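Local coordinates for protein diaminopimelate decarboxylase (Aquifex aeolicus, PDB 2P3E) that probably catalyses the pyridoxal 5'-phosphate-dependent decarboxylation of meso-diaminopimelate to L-lysine, the last step of lysine biosynthesis by the diaminopimelate pathway, at residues L18-V23 / V394-G399; N8-Y13 / V38-F43; N69-K74 / K402-R407; F32-Y37 / I292-F297; E46-Y51 / G77-G82. All blocks are in the same frame, centred on the assembly; numbering follows the deposited sequence.

Contact 1: residues L18-V23 / V394-G399; sequences LFIEGV and VLVENG
E21 and V23 of a tight turn meet V396 and the backbone of N398 and G399, where strand 392-397 runs into the turn of its hairpin. The closely packed part is apolar. CG1 of V396 lies only 3.2 Å from CG2 of V23, tighter than usual for two carbons, and the same CG1 also rests on E21 CB (3.6 Å). With V23 CG1 anti to the backbone N (chi1 -177°), CG2 is the branch left to reach V396. The type I' turn from I20 to V23, closed by reciprocal backbone bonds between those two residues, holds E21 and V23 so that both CB atoms point at the hairpin.

On the solvent side the contact is sparser, and the hairpin turn bonds through two backbone N-H groups, one to E21 O and one to the E21 carboxylate. G399 N donates to E21 O (2.7 Å), and CB of N398 points away from the 18-23 turn, the residue being exposed. N398 N donates to E21 OE1 at 2.9 Å with an N-H...O angle of 168°, arriving from above the carboxylate plane.

The other carboxylate oxygen, E21 OE2, bonds to S40 OG and to N42 N in the first turn of helix 41-54. OE2 is also 3.4 Å from V396 O, two acceptors that cannot bond each other. A carboxylate with two backbone N-H donors, one of them at a helix N-terminus, is likely to be ionised, and its charge would tie turn, hairpin and helix start together.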
# COMPACT_ATOMS: atom_id res chain seq x y z
N LEU B 18 -8.41 -20.77 19.95
CA LEU B 18 -7.93 -21.05 18.59
C LEU B 18 -6.45 -21.44 18.60
O LEU B 18 -5.62 -20.77 19.23
CB LEU B 18 -8.19 -19.85 17.65
CG LEU B 18 -7.99 -20.10 16.14
CD1 LEU B 18 -9.01 -21.07 15.57
CD2 LEU B 18 -8.03 -18.78 15.36
N PHE B 19 -6.13 -22.53 17.90
CA PHE B 19 -4.78 -23.04 17.76
C PHE B 19 -4.43 -23.18 16.26
O PHE B 19 -5.31 -23.44 15.44
CB PHE B 19 -4.63 -24.42 18.42
CG PHE B 19 -4.48 -24.38 19.93
CD1 PHE B 19 -3.25 -24.58 20.52
CD2 PHE B 19 -5.58 -24.18 20.75
CE1 PHE B 19 -3.10 -24.55 21.92
CE2 PHE B 19 -5.45 -24.14 22.16
CZ PHE B 19 -4.21 -24.33 22.73
N ILE B 20 -3.15 -23.03 15.94
CA ILE B 20 -2.62 -23.36 14.61
C ILE B 20 -1.38 -24.22 14.78
O ILE B 20 -0.46 -23.83 15.50
CB ILE B 20 -2.31 -22.08 13.76
CG1 ILE B 20 -1.91 -22.46 12.32
CG2 ILE B 20 -1.25 -21.19 14.45
CD1 ILE B 20 -1.80 -21.28 11.38
N GLU B 21 -1.36 -25.38 14.14
CA GLU B 21 -0.29 -26.37 14.34
C GLU B 21 0.07 -26.60 15.83
O GLU B 21 1.26 -26.66 16.20
CB GLU B 21 0.96 -26.03 13.51
CG GLU B 21 0.74 -26.15 12.01
CD GLU B 21 1.98 -26.58 11.27
OE1 GLU B 21 2.68 -27.50 11.77
OE2 GLU B 21 2.26 -26.00 10.20
N GLY B 22 -0.94 -26.72 16.67
CA GLY B 22 -0.75 -26.97 18.11
C GLY B 22 -0.20 -25.79 18.90
O GLY B 22 0.29 -25.98 20.02
N VAL B 23 -0.25 -24.59 18.33
CA VAL B 23 0.19 -23.38 19.04
C VAL B 23 -0.99 -22.42 19.19
O VAL B 23 -1.67 -22.09 18.22
CB VAL B 23 1.40 -22.67 18.35
CG1 VAL B 23 1.85 -21.46 19.17
CG2 VAL B 23 2.56 -23.63 18.17
N VAL B 394 5.47 -14.73 12.28
CA VAL B 394 5.94 -15.95 12.96
C VAL B 394 5.53 -17.17 12.14
O VAL B 394 4.51 -17.14 11.46
CB VAL B 394 5.40 -16.07 14.41
CG1 VAL B 394 5.95 -14.94 15.29
CG2 VAL B 394 3.89 -16.03 14.43
N LEU B 395 6.35 -18.21 12.19
CA LEU B 395 6.12 -19.45 11.46
C LEU B 395 6.01 -20.60 12.47
O LEU B 395 6.95 -20.87 13.24
CB LEU B 395 7.27 -19.72 10.50
CG LEU B 395 7.28 -21.04 9.69
CD1 LEU B 395 6.18 -21.02 8.65
CD2 LEU B 395 8.64 -21.21 9.04
N VAL B 396 4.85 -21.25 12.47
CA VAL B 396 4.56 -22.33 13.41
C VAL B 396 4.79 -23.68 12.71
O VAL B 396 4.50 -23.83 11.52
CB VAL B 396 3.13 -22.23 13.96
CG1 VAL B 396 2.88 -23.34 14.96
CG2 VAL B 396 2.92 -20.90 14.66
N GLU B 397 5.37 -24.64 13.44
CA GLU B 397 5.52 -26.00 12.92
C GLU B 397 5.43 -26.98 14.09
O GLU B 397 6.29 -26.96 14.99
CB GLU B 397 6.86 -26.16 12.21
CG GLU B 397 7.05 -27.53 11.54
CD GLU B 397 8.31 -27.60 10.71
OE1 GLU B 397 8.54 -26.72 9.85
OE2 GLU B 397 9.08 -28.55 10.89
N ASN B 398 4.38 -27.80 14.06
CA ASN B 398 4.19 -28.90 15.03
C ASN B 398 4.50 -28.48 16.48
O ASN B 398 5.44 -28.98 17.10
CB ASN B 398 5.03 -30.11 14.62
CG ASN B 398 4.65 -31.38 15.38
OD1 ASN B 398 3.55 -31.49 15.92
ND2 ASN B 398 5.58 -32.34 15.42
N GLY B 399 3.73 -27.51 16.99
CA GLY B 399 3.87 -27.05 18.37
C GLY B 399 4.99 -26.06 18.68
O GLY B 399 5.04 -25.54 19.80

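Contact 2: residues N8-Y13 / V38-F43; sequences NPYLEY and VYSSNF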
# COMPACT_ATOMS: atom_id res chain seq x y z
N ASN B 8 -7.93 -24.18 6.56
CA ASN B 8 -6.60 -24.68 6.89
C ASN B 8 -6.77 -25.82 7.90
O ASN B 8 -7.27 -25.60 9.01
CB ASN B 8 -5.73 -23.55 7.47
CG ASN B 8 -4.27 -23.96 7.67
OD1 ASN B 8 -3.98 -25.08 8.10
ND2 ASN B 8 -3.34 -23.04 7.36
N PRO B 9 -6.38 -27.05 7.51
CA PRO B 9 -6.68 -28.18 8.41
C PRO B 9 -5.81 -28.20 9.66
O PRO B 9 -6.03 -29.04 10.54
CB PRO B 9 -6.42 -29.40 7.53
CG PRO B 9 -5.43 -28.95 6.55
CD PRO B 9 -5.70 -27.49 6.29
N TYR B 10 -4.85 -27.28 9.76
CA TYR B 10 -4.04 -27.12 10.98
C TYR B 10 -4.65 -26.14 11.98
O TYR B 10 -4.12 -25.96 13.07
CB TYR B 10 -2.60 -26.74 10.63
CG TYR B 10 -1.89 -27.86 9.92
CD1 TYR B 10 -1.36 -28.93 10.65
CD2 TYR B 10 -1.79 -27.88 8.53
CE1 TYR B 10 -0.74 -29.98 10.03
CE2 TYR B 10 -1.15 -28.94 7.88
CZ TYR B 10 -0.63 -29.98 8.65
OH TYR B 10 0.01 -31.05 8.08
N LEU B 11 -5.79 -25.55 11.61
CA LEU B 11 -6.54 -24.68 12.50
C LEU B 11 -7.59 -25.47 13.26
O LEU B 11 -8.32 -26.29 12.68
CB LEU B 11 -7.27 -23.58 11.72
CG LEU B 11 -6.57 -22.29 11.29
CD1 LEU B 11 -7.48 -21.54 10.31
CD2 LEU B 11 -6.26 -21.42 12.50
N GLU B 12 -7.70 -25.20 14.56
CA GLU B 12 -8.75 -25.81 15.37
C GLU B 12 -8.95 -25.05 16.66
O GLU B 12 -8.02 -24.44 17.19
CB GLU B 12 -8.41 -27.28 15.70
CG GLU B 12 -7.12 -27.46 16.46
CD GLU B 12 -6.93 -28.89 16.96
OE1 GLU B 12 -7.43 -29.84 16.32
OE2 GLU B 12 -6.27 -29.05 18.01
N TYR B 13 -10.19 -25.11 17.15
CA TYR B 13 -10.47 -24.69 18.52
C TYR B 13 -10.21 -25.84 19.49
O TYR B 13 -10.58 -26.99 19.21
CB TYR B 13 -11.90 -24.21 18.64
CG TYR B 13 -12.16 -22.84 18.06
CD1 TYR B 13 -11.69 -21.69 18.70
CD2 TYR B 13 -12.91 -22.69 16.90
CE1 TYR B 13 -11.94 -20.42 18.19
CE2 TYR B 13 -13.18 -21.42 16.38
CZ TYR B 13 -12.68 -20.29 17.03
OH TYR B 13 -12.96 -19.05 16.50
N VAL B 38 0.76 -14.86 11.19
CA VAL B 38 1.14 -16.21 11.64
C VAL B 38 1.00 -17.17 10.47
O VAL B 38 -0.05 -17.20 9.84
CB VAL B 38 0.25 -16.67 12.83
CG1 VAL B 38 0.68 -18.08 13.31
CG2 VAL B 38 0.31 -15.66 13.99
N TYR B 39 2.06 -17.94 10.18
CA TYR B 39 2.07 -18.87 9.08
C TYR B 39 2.22 -20.32 9.55
O TYR B 39 2.94 -20.60 10.52
CB TYR B 39 3.21 -18.54 8.10
CG TYR B 39 3.15 -17.14 7.52
CD1 TYR B 39 2.43 -16.88 6.36
CD2 TYR B 39 3.79 -16.08 8.15
CE1 TYR B 39 2.37 -15.58 5.82
CE2 TYR B 39 3.75 -14.78 7.61
CZ TYR B 39 3.04 -14.54 6.47
OH TYR B 39 3.03 -13.25 5.98
N SER B 40 1.56 -21.23 8.83
CA SER B 40 1.69 -22.68 9.05
C SER B 40 2.73 -23.26 8.10
O SER B 40 2.53 -23.28 6.88
CB SER B 40 0.34 -23.38 8.86
OG SER B 40 0.50 -24.79 8.66
N SER B 41 3.83 -23.76 8.67
CA SER B 41 4.88 -24.38 7.89
C SER B 41 4.36 -25.59 7.11
O SER B 41 4.63 -25.73 5.90
CB SER B 41 6.04 -24.78 8.82
OG SER B 41 7.11 -25.30 8.07
N ASN B 42 3.62 -26.47 7.79
CA ASN B 42 3.17 -27.71 7.16
C ASN B 42 2.10 -27.48 6.11
O ASN B 42 2.00 -28.26 5.16
CB ASN B 42 2.72 -28.75 8.20
CG ASN B 42 3.90 -29.47 8.81
OD1 ASN B 42 4.66 -30.14 8.12
ND2 ASN B 42 4.09 -29.28 10.13
N PHE B 43 1.29 -26.43 6.28
CA PHE B 43 0.35 -26.06 5.21
C PHE B 43 1.08 -25.69 3.93
O PHE B 43 0.71 -26.18 2.84
CB PHE B 43 -0.59 -24.91 5.63
CG PHE B 43 -1.68 -24.61 4.62
CD1 PHE B 43 -2.91 -25.27 4.69
CD2 PHE B 43 -1.47 -23.69 3.59
CE1 PHE B 43 -3.92 -25.00 3.77
CE2 PHE B 43 -2.49 -23.40 2.67
CZ PHE B 43 -3.71 -24.06 2.76
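An Asx turn at N8 meets the N-cap of helix 41-54, so that N8, P9 and Y10 lie against S40, N42 and F43. In the Asx turn N8 OD1 accepts from Y10 N (2.9 Å, N-H...O 155°), inside a type I turn from N8 to L11. In the cap, S40 OG accepts from F43 N (3.0 Å), its outside partner being E21. No hydrogen bond crosses between the two segments. Instead the N8 amide lies against F43, its plane 35° from the ring plane and its ND2 3.5 Å from CD1; that ND2 is bonded to N287 O. An alanine at N8 would probably leave Y10 N and N287 O without these partners and open a gap beside the F43 ring. Y10 reaches past the cap, its CZ 3.6 Å from N42 CB and its CE2 3.8 Å from F43 N. P9 CD meets the F43 ring at its edge, near the ring plane, 3.9 Å from CD1.

Contact 3: residues N69-K74 / K402-R407; sequences NPHLVK and KLIRKR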
# COMPACT_ATOMS: atom_id res chain seq x y z
N ASN B 69 8.67 -13.10 2.18
CA ASN B 69 9.46 -13.39 3.39
C ASN B 69 10.54 -14.40 3.03
O ASN B 69 10.22 -15.48 2.53
CB ASN B 69 8.58 -13.90 4.54
CG ASN B 69 9.40 -14.16 5.82
OD1 ASN B 69 10.24 -15.05 5.86
ND2 ASN B 69 9.17 -13.35 6.84
N PRO B 70 11.83 -14.05 3.27
CA PRO B 70 12.88 -14.93 2.76
C PRO B 70 12.91 -16.32 3.41
O PRO B 70 13.32 -17.28 2.75
CB PRO B 70 14.19 -14.18 3.04
CG PRO B 70 13.84 -13.08 3.98
CD PRO B 70 12.35 -12.86 3.95
N HIS B 71 12.47 -16.42 4.66
CA HIS B 71 12.38 -17.73 5.31
C HIS B 71 11.29 -18.60 4.69
O HIS B 71 11.45 -19.82 4.55
CB HIS B 71 12.18 -17.57 6.83
CG HIS B 71 13.25 -16.74 7.48
ND1 HIS B 71 14.53 -17.23 7.71
CD2 HIS B 71 13.26 -15.45 7.90
CE1 HIS B 71 15.27 -16.28 8.27
NE2 HIS B 71 14.52 -15.19 8.39
N LEU B 72 10.18 -17.99 4.28
CA LEU B 72 9.13 -18.74 3.60
C LEU B 72 9.57 -19.18 2.21
O LEU B 72 9.27 -20.30 1.78
CB LEU B 72 7.83 -17.92 3.54
CG LEU B 72 7.23 -17.49 4.90
CD1 LEU B 72 5.98 -16.63 4.71
CD2 LEU B 72 6.91 -18.72 5.79
N VAL B 73 10.28 -18.30 1.50
CA VAL B 73 10.80 -18.62 0.19
C VAL B 73 11.86 -19.73 0.30
O VAL B 73 11.85 -20.66 -0.51
CB VAL B 73 11.36 -17.38 -0.56
CG1 VAL B 73 11.90 -17.78 -1.94
CG2 VAL B 73 10.24 -16.30 -0.71
N LYS B 74 12.71 -19.65 1.32
CA LYS B 74 13.72 -20.71 1.57
C LYS B 74 13.07 -22.06 1.81
O LYS B 74 13.53 -23.08 1.28
CB LYS B 74 14.66 -20.34 2.73
CG LYS B 74 15.79 -21.40 2.93
CD LYS B 74 16.88 -20.86 3.81
CE LYS B 74 18.18 -21.64 3.61
NZ LYS B 74 18.89 -21.16 2.36
N LYS B 402 9.07 -20.13 15.05
CA LYS B 402 10.20 -19.32 14.71
C LYS B 402 9.73 -17.91 14.37
O LYS B 402 8.74 -17.72 13.65
CB LYS B 402 10.95 -19.91 13.50
CG LYS B 402 11.64 -21.24 13.76
CD LYS B 402 12.41 -21.74 12.52
CE LYS B 402 11.43 -22.00 11.37
NZ LYS B 402 11.85 -23.05 10.33
N LEU B 403 10.42 -16.91 14.91
CA LEU B 403 10.19 -15.55 14.50
C LEU B 403 10.84 -15.36 13.13
O LEU B 403 12.06 -15.56 13.00
CB LEU B 403 10.75 -14.56 15.55
CG LEU B 403 10.54 -13.06 15.33
CD1 LEU B 403 9.03 -12.73 15.35
CD2 LEU B 403 11.26 -12.28 16.43
N ILE B 404 10.04 -15.06 12.11
CA ILE B 404 10.59 -14.94 10.74
C ILE B 404 10.63 -13.47 10.20
O ILE B 404 11.25 -13.20 9.16
CB ILE B 404 9.92 -15.94 9.74
CG1 ILE B 404 8.40 -15.71 9.67
CG2 ILE B 404 10.23 -17.39 10.14
CD1 ILE B 404 7.75 -16.29 8.43
N ARG B 405 10.01 -12.55 10.93
CA ARG B 405 10.23 -11.11 10.74
C ARG B 405 9.95 -10.38 12.04
O ARG B 405 8.86 -10.49 12.59
CB ARG B 405 9.33 -10.55 9.62
CG ARG B 405 9.75 -9.11 9.22
CD ARG B 405 8.84 -8.49 8.15
NE ARG B 405 9.21 -7.08 7.96
CZ ARG B 405 9.98 -6.62 6.97
NH1 ARG B 405 10.47 -7.43 6.05
NH2 ARG B 405 10.21 -5.31 6.89
N LYS B 406 10.94 -9.65 12.54
CA LYS B 406 10.76 -8.84 13.75
C LYS B 406 9.77 -7.72 13.43
O LYS B 406 9.70 -7.24 12.29
CB LYS B 406 12.07 -8.21 14.21
CG LYS B 406 13.15 -9.24 14.68
CD LYS B 406 14.49 -8.50 15.00
CE LYS B 406 15.14 -7.88 13.74
NZ LYS B 406 16.59 -7.49 13.91
N ARG B 407 9.00 -7.32 14.44
CA ARG B 407 8.19 -6.12 14.35
C ARG B 407 9.11 -4.92 14.12
O ARG B 407 10.15 -4.79 14.78
CB ARG B 407 7.38 -5.92 15.62
CG ARG B 407 6.32 -4.81 15.55
CD ARG B 407 5.47 -4.80 16.83
NE ARG B 407 4.89 -6.12 17.05
CZ ARG B 407 3.80 -6.59 16.43
NH1 ARG B 407 3.15 -5.84 15.53
NH2 ARG B 407 3.39 -7.82 16.69
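I404 is met by three side chains from the start of helix 70-78. N69 ND2 donates to I404 O at 3.1 Å with a nearly straight N-H...O angle of 161°, yet it sits well above the carbonyl plane, 73° out of it. The edge of the H71 ring comes to the same oxygen, CD2 3.3 Å away. Besides this polar point, I404 CD1 touches N69 ND2 (3.6 Å) and L72 CD2 (3.7 Å). A chi1 of 59° puts I404 CG1 between backbone N and carbonyl carbon, which leaves CG2 beside the backbone N, where it lies 3.8 Å from H71 CB.

In the next shell, N69 OD1 takes two weak capping bonds from H71 N and L72 N, and N69 ND2 is also bonded to E393 OE1. A leucine in place of N69 would probably leave E393 without this donor and the first helical turn uncapped. S417 of the second subunit adds its OG to I404 O and its carbonyl O to H71 NE2.

I404 and R405 together face E393 as a classic beta bulge, so this is a capped helix N-terminus docked on a bulged strand at the dimer interface.

Contact 4: residues F32-Y37 / I292-F297; sequences FGTPLY and ITQVQF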
# COMPACT_ATOMS: atom_id res chain seq x y z
N PHE B 32 4.18 -12.09 21.12
CA PHE B 32 4.82 -11.34 20.03
C PHE B 32 4.16 -10.00 19.70
O PHE B 32 4.68 -9.22 18.90
CB PHE B 32 4.91 -12.23 18.77
CG PHE B 32 5.85 -13.40 18.94
CD1 PHE B 32 7.24 -13.21 18.97
CD2 PHE B 32 5.34 -14.70 19.10
CE1 PHE B 32 8.10 -14.29 19.14
CE2 PHE B 32 6.20 -15.77 19.26
CZ PHE B 32 7.58 -15.57 19.29
N GLY B 33 3.00 -9.74 20.31
CA GLY B 33 2.25 -8.52 20.07
C GLY B 33 1.33 -8.61 18.85
O GLY B 33 1.39 -9.58 18.09
N THR B 34 0.46 -7.62 18.69
CA THR B 34 -0.40 -7.52 17.50
C THR B 34 -0.21 -6.13 16.87
O THR B 34 0.22 -5.21 17.56
CB THR B 34 -1.91 -7.74 17.83
OG1 THR B 34 -2.31 -6.85 18.88
CG2 THR B 34 -2.19 -9.19 18.24
N PRO B 35 -0.50 -5.98 15.56
CA PRO B 35 -0.87 -7.02 14.59
C PRO B 35 0.23 -8.07 14.42
O PRO B 35 1.41 -7.76 14.56
CB PRO B 35 -1.04 -6.24 13.27
CG PRO B 35 -1.25 -4.82 13.68
CD PRO B 35 -0.45 -4.64 14.94
N LEU B 36 -0.18 -9.31 14.14
CA LEU B 36 0.73 -10.44 13.98
C LEU B 36 0.32 -11.31 12.79
O LEU B 36 -0.83 -11.80 12.73
CB LEU B 36 0.75 -11.30 15.26
CG LEU B 36 1.77 -12.44 15.35
CD1 LEU B 36 3.19 -11.86 15.34
CD2 LEU B 36 1.56 -13.31 16.61
N TYR B 37 1.24 -11.51 11.86
CA TYR B 37 1.06 -12.50 10.80
C TYR B 37 1.61 -13.84 11.26
O TYR B 37 2.78 -13.95 11.63
CB TYR B 37 1.75 -12.06 9.51
CG TYR B 37 0.90 -11.20 8.60
CD1 TYR B 37 1.08 -9.81 8.52
CD2 TYR B 37 -0.10 -11.77 7.82
CE1 TYR B 37 0.28 -9.01 7.65
CE2 TYR B 37 -0.91 -11.00 6.98
CZ TYR B 37 -0.71 -9.63 6.90
OH TYR B 37 -1.52 -8.90 6.04
N ILE B 292 -3.54 -11.82 13.07
CA ILE B 292 -4.11 -11.66 14.41
C ILE B 292 -4.11 -10.20 14.78
O ILE B 292 -3.09 -9.50 14.62
CB ILE B 292 -3.33 -12.45 15.51
CG1 ILE B 292 -3.09 -13.92 15.10
CG2 ILE B 292 -4.06 -12.35 16.88
CD1 ILE B 292 -4.36 -14.71 14.68
N THR B 293 -5.25 -9.74 15.28
CA THR B 293 -5.40 -8.35 15.64
C THR B 293 -6.15 -8.23 16.97
O THR B 293 -6.97 -9.07 17.28
CB THR B 293 -6.11 -7.54 14.49
OG1 THR B 293 -6.20 -6.17 14.85
CG2 THR B 293 -7.52 -8.08 14.17
N GLN B 294 -5.85 -7.19 17.73
CA GLN B 294 -6.50 -6.97 19.03
C GLN B 294 -7.53 -5.84 18.95
O GLN B 294 -7.28 -4.77 18.37
CB GLN B 294 -5.44 -6.66 20.09
CG GLN B 294 -5.99 -6.53 21.51
CD GLN B 294 -4.94 -6.06 22.48
OE1 GLN B 294 -4.27 -5.05 22.26
NE2 GLN B 294 -4.79 -6.80 23.57
N VAL B 295 -8.69 -6.10 19.54
CA VAL B 295 -9.76 -5.12 19.65
C VAL B 295 -9.34 -3.99 20.61
O VAL B 295 -8.92 -4.24 21.74
CB VAL B 295 -11.10 -5.77 20.14
CG1 VAL B 295 -12.19 -4.69 20.30
CG2 VAL B 295 -11.56 -6.88 19.17
N GLN B 296 -9.43 -2.75 20.12
CA GLN B 296 -9.06 -1.56 20.87
C GLN B 296 -10.29 -0.87 21.42
O GLN B 296 -10.34 -0.56 22.61
CB GLN B 296 -8.26 -0.59 19.98
CG GLN B 296 -6.99 -1.19 19.39
CD GLN B 296 -6.07 -1.79 20.44
OE1 GLN B 296 -5.65 -1.12 21.38
NE2 GLN B 296 -5.75 -3.08 20.27
N PHE B 297 -11.30 -0.65 20.57
CA PHE B 297 -12.53 0.04 20.99
C PHE B 297 -13.77 -0.58 20.35
O PHE B 297 -13.71 -1.10 19.23
CB PHE B 297 -12.50 1.53 20.62
CG PHE B 297 -11.31 2.27 21.14
CD1 PHE B 297 -11.23 2.66 22.46
CD2 PHE B 297 -10.25 2.56 20.29
CE1 PHE B 297 -10.09 3.34 22.94
CE2 PHE B 297 -9.12 3.25 20.75
CZ PHE B 297 -9.05 3.64 22.08
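I292 pairs with L36 as an antiparallel hydrogen-bonded pair. Its N donates to L36 O (2.7 Å, N-H...O 178°), and its O accepts from L36 N (3.0 Å); both donors lie in the plane of the carbonyl they meet. I292 O also receives a CA-H...O contact from P35 CA at 3.3 Å. P35 follows a cis peptide bond. The I292 side chain lies on the same sheet face as L36, and its CG2 comes 3.9 Å from T34 CG2, the two side chains crossing at about a right angle.

At T293 the contact turns polar: its OG1 is hydrogen-bonded to D310 OD1, an oxygen that also binds Q294 N. D310 OD2 binds T34 OG1, so one carboxylate spans both segments.

Q294 then passes its CB against T34 OG1 (3.4 Å). Its amide NE2 is tied to G366 O.

Further along, Q296 NE2 folds back to donate to Q294 O (3.0 Å) and Q294 OE1 (3.2 Å), which fixes the end of Q294. Q296 and F297 both face I308 as a classic beta bulge, and both pack on the second subunit.

The short bridge thus joins strand 36-40 to the long strand 289-301 in the mixed sheet of the beta domain that accompanies the barrel in this decarboxylase family.

Contact 5: residues E46-Y51 / G77-G82; sequences ERFEAY and GELGAG
F48 and A81 make the nearest backbone approach, their CA atoms 7.9 Å apart, between a regular turn of helix 41-54 and the chain leaving helix 70-78. That exit is a Schellman motif. G80 takes positive phi (99°) and its N bonds back to G77 O (3.1 Å); a side chain at G80 would run into the carbonyl O of L79.

The spacing between the backbones is filled by the F48 ring. CG is anti to the backbone N (chi1 179°), and the ring beyond it reaches the loop. CE1 touches A81 CB at 3.4 Å, CE2 lies 3.7 Å from L79 CB, and CZ is 3.5 Å from A81 N. I60 and L76 add to the packing of the same ring.

Next to F48, E49 is bent at chi2, and its OE2 passes 3.9 Å from L79 CD2. One water donates to E49 OE2 (2.6 Å) and to L79 O (2.8 Å).

G82 continues into strand 82-85 beside strand 59-63, completing the beta-alpha-beta crossover around helix 70-78. The helix and the helix exit share no direct hydrogen bond: the chemistry implies that they are held by apolar contact at F48, with a water as the polar bridge.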
# COMPACT_ATOMS: atom_id res chain seq x y z
N GLU B 46 2.69 -28.77 2.28
CA GLU B 46 1.68 -29.68 1.74
C GLU B 46 0.98 -29.15 0.48
O GLU B 46 0.66 -29.93 -0.42
CB GLU B 46 0.63 -30.06 2.79
CG GLU B 46 1.17 -31.04 3.82
CD GLU B 46 0.34 -31.08 5.09
OE1 GLU B 46 -0.83 -30.67 5.08
OE2 GLU B 46 0.89 -31.55 6.11
N ARG B 47 0.75 -27.83 0.43
CA ARG B 47 0.26 -27.22 -0.82
C ARG B 47 1.26 -27.38 -1.97
O ARG B 47 0.86 -27.67 -3.11
CB ARG B 47 -0.08 -25.73 -0.64
CG ARG B 47 -1.15 -25.46 0.42
CD ARG B 47 -2.50 -26.06 0.08
NE ARG B 47 -3.14 -25.25 -0.96
CZ ARG B 47 -4.45 -25.20 -1.19
NH1 ARG B 47 -5.31 -25.93 -0.46
NH2 ARG B 47 -4.91 -24.42 -2.17
N PHE B 48 2.54 -27.14 -1.67
CA PHE B 48 3.57 -27.31 -2.68
C PHE B 48 3.64 -28.77 -3.15
O PHE B 48 3.76 -29.03 -4.36
CB PHE B 48 4.96 -26.86 -2.19
CG PHE B 48 6.05 -27.06 -3.22
CD1 PHE B 48 6.22 -26.16 -4.25
CD2 PHE B 48 6.89 -28.18 -3.16
CE1 PHE B 48 7.21 -26.35 -5.23
CE2 PHE B 48 7.90 -28.37 -4.12
CZ PHE B 48 8.05 -27.46 -5.16
N GLU B 49 3.60 -29.69 -2.18
CA GLU B 49 3.69 -31.11 -2.48
C GLU B 49 2.48 -31.60 -3.28
O GLU B 49 2.59 -32.53 -4.08
CB GLU B 49 3.88 -31.94 -1.20
CG GLU B 49 5.26 -31.79 -0.53
CD GLU B 49 6.42 -32.05 -1.46
OE1 GLU B 49 6.33 -32.96 -2.32
OE2 GLU B 49 7.45 -31.35 -1.33
N ALA B 50 1.33 -30.99 -3.05
CA ALA B 50 0.14 -31.28 -3.86
C ALA B 50 0.37 -31.00 -5.35
O ALA B 50 -0.09 -31.76 -6.21
CB ALA B 50 -1.07 -30.53 -3.34
N TYR B 51 1.06 -29.90 -5.65
CA TYR B 51 1.45 -29.57 -7.02
C TYR B 51 2.46 -30.60 -7.57
O TYR B 51 2.32 -31.07 -8.70
CB TYR B 51 2.04 -28.15 -7.09
CG TYR B 51 0.99 -27.08 -7.27
CD1 TYR B 51 0.54 -26.33 -6.18
CD2 TYR B 51 0.43 -26.83 -8.53
CE1 TYR B 51 -0.44 -25.34 -6.35
CE2 TYR B 51 -0.56 -25.84 -8.71
CZ TYR B 51 -0.98 -25.10 -7.62
OH TYR B 51 -1.93 -24.13 -7.81
N GLY B 77 12.07 -23.35 -1.54
CA GLY B 77 13.31 -23.66 -2.26
C GLY B 77 13.93 -24.99 -1.83
O GLY B 77 14.48 -25.72 -2.65
N GLU B 78 13.83 -25.30 -0.54
CA GLU B 78 14.37 -26.57 0.01
C GLU B 78 13.56 -27.78 -0.44
O GLU B 78 14.07 -28.92 -0.46
CB GLU B 78 14.44 -26.51 1.54
CG GLU B 78 15.50 -25.54 2.10
CD GLU B 78 16.90 -26.17 2.20
OE1 GLU B 78 17.08 -27.30 1.69
OE2 GLU B 78 17.82 -25.53 2.78
N LEU B 79 12.31 -27.54 -0.83
CA LEU B 79 11.46 -28.58 -1.40
C LEU B 79 11.63 -28.79 -2.91
O LEU B 79 11.02 -29.70 -3.48
CB LEU B 79 9.99 -28.35 -1.06
CG LEU B 79 9.64 -28.28 0.42
CD1 LEU B 79 8.19 -27.83 0.61
CD2 LEU B 79 9.92 -29.60 1.14
N GLY B 80 12.45 -27.95 -3.53
CA GLY B 80 12.72 -28.02 -4.96
C GLY B 80 11.89 -27.02 -5.76
O GLY B 80 11.78 -27.14 -6.97
N ALA B 81 11.30 -26.04 -5.08
CA ALA B 81 10.52 -25.01 -5.78
C ALA B 81 11.43 -24.16 -6.63
O ALA B 81 12.57 -23.90 -6.26
CB ALA B 81 9.76 -24.12 -4.80
N GLY B 82 10.92 -23.75 -7.79
CA GLY B 82 11.51 -22.67 -8.54
C GLY B 82 10.93 -21.34 -8.06
O GLY B 82 10.20 -21.29 -7.06
O HOH W 1 9.74 -31.94 -2.44

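How the contacts relate
Contacts 1 and 2 are the closest pair, with centres 6 Å apart, joined where E397 OE1 meets S41 OG (2.7 Å). Contact 3 follows contact 1 along the hairpin of strands 392-397 and 400-405, through L395 N and K402 O at 2.8 Å. R407 of contact 3 reaches contact 4, its NH1 2.8 Å from P35 O, and both these contacts touch the second subunit. Helix 41-54 links contact 2 to contact 5, which lies in the barrel, about 30 Å between centres from contact 4. The F48 side chain of contact 5 is about 6 Å from that of P280, a cofactor-binding residue inferred by similarity.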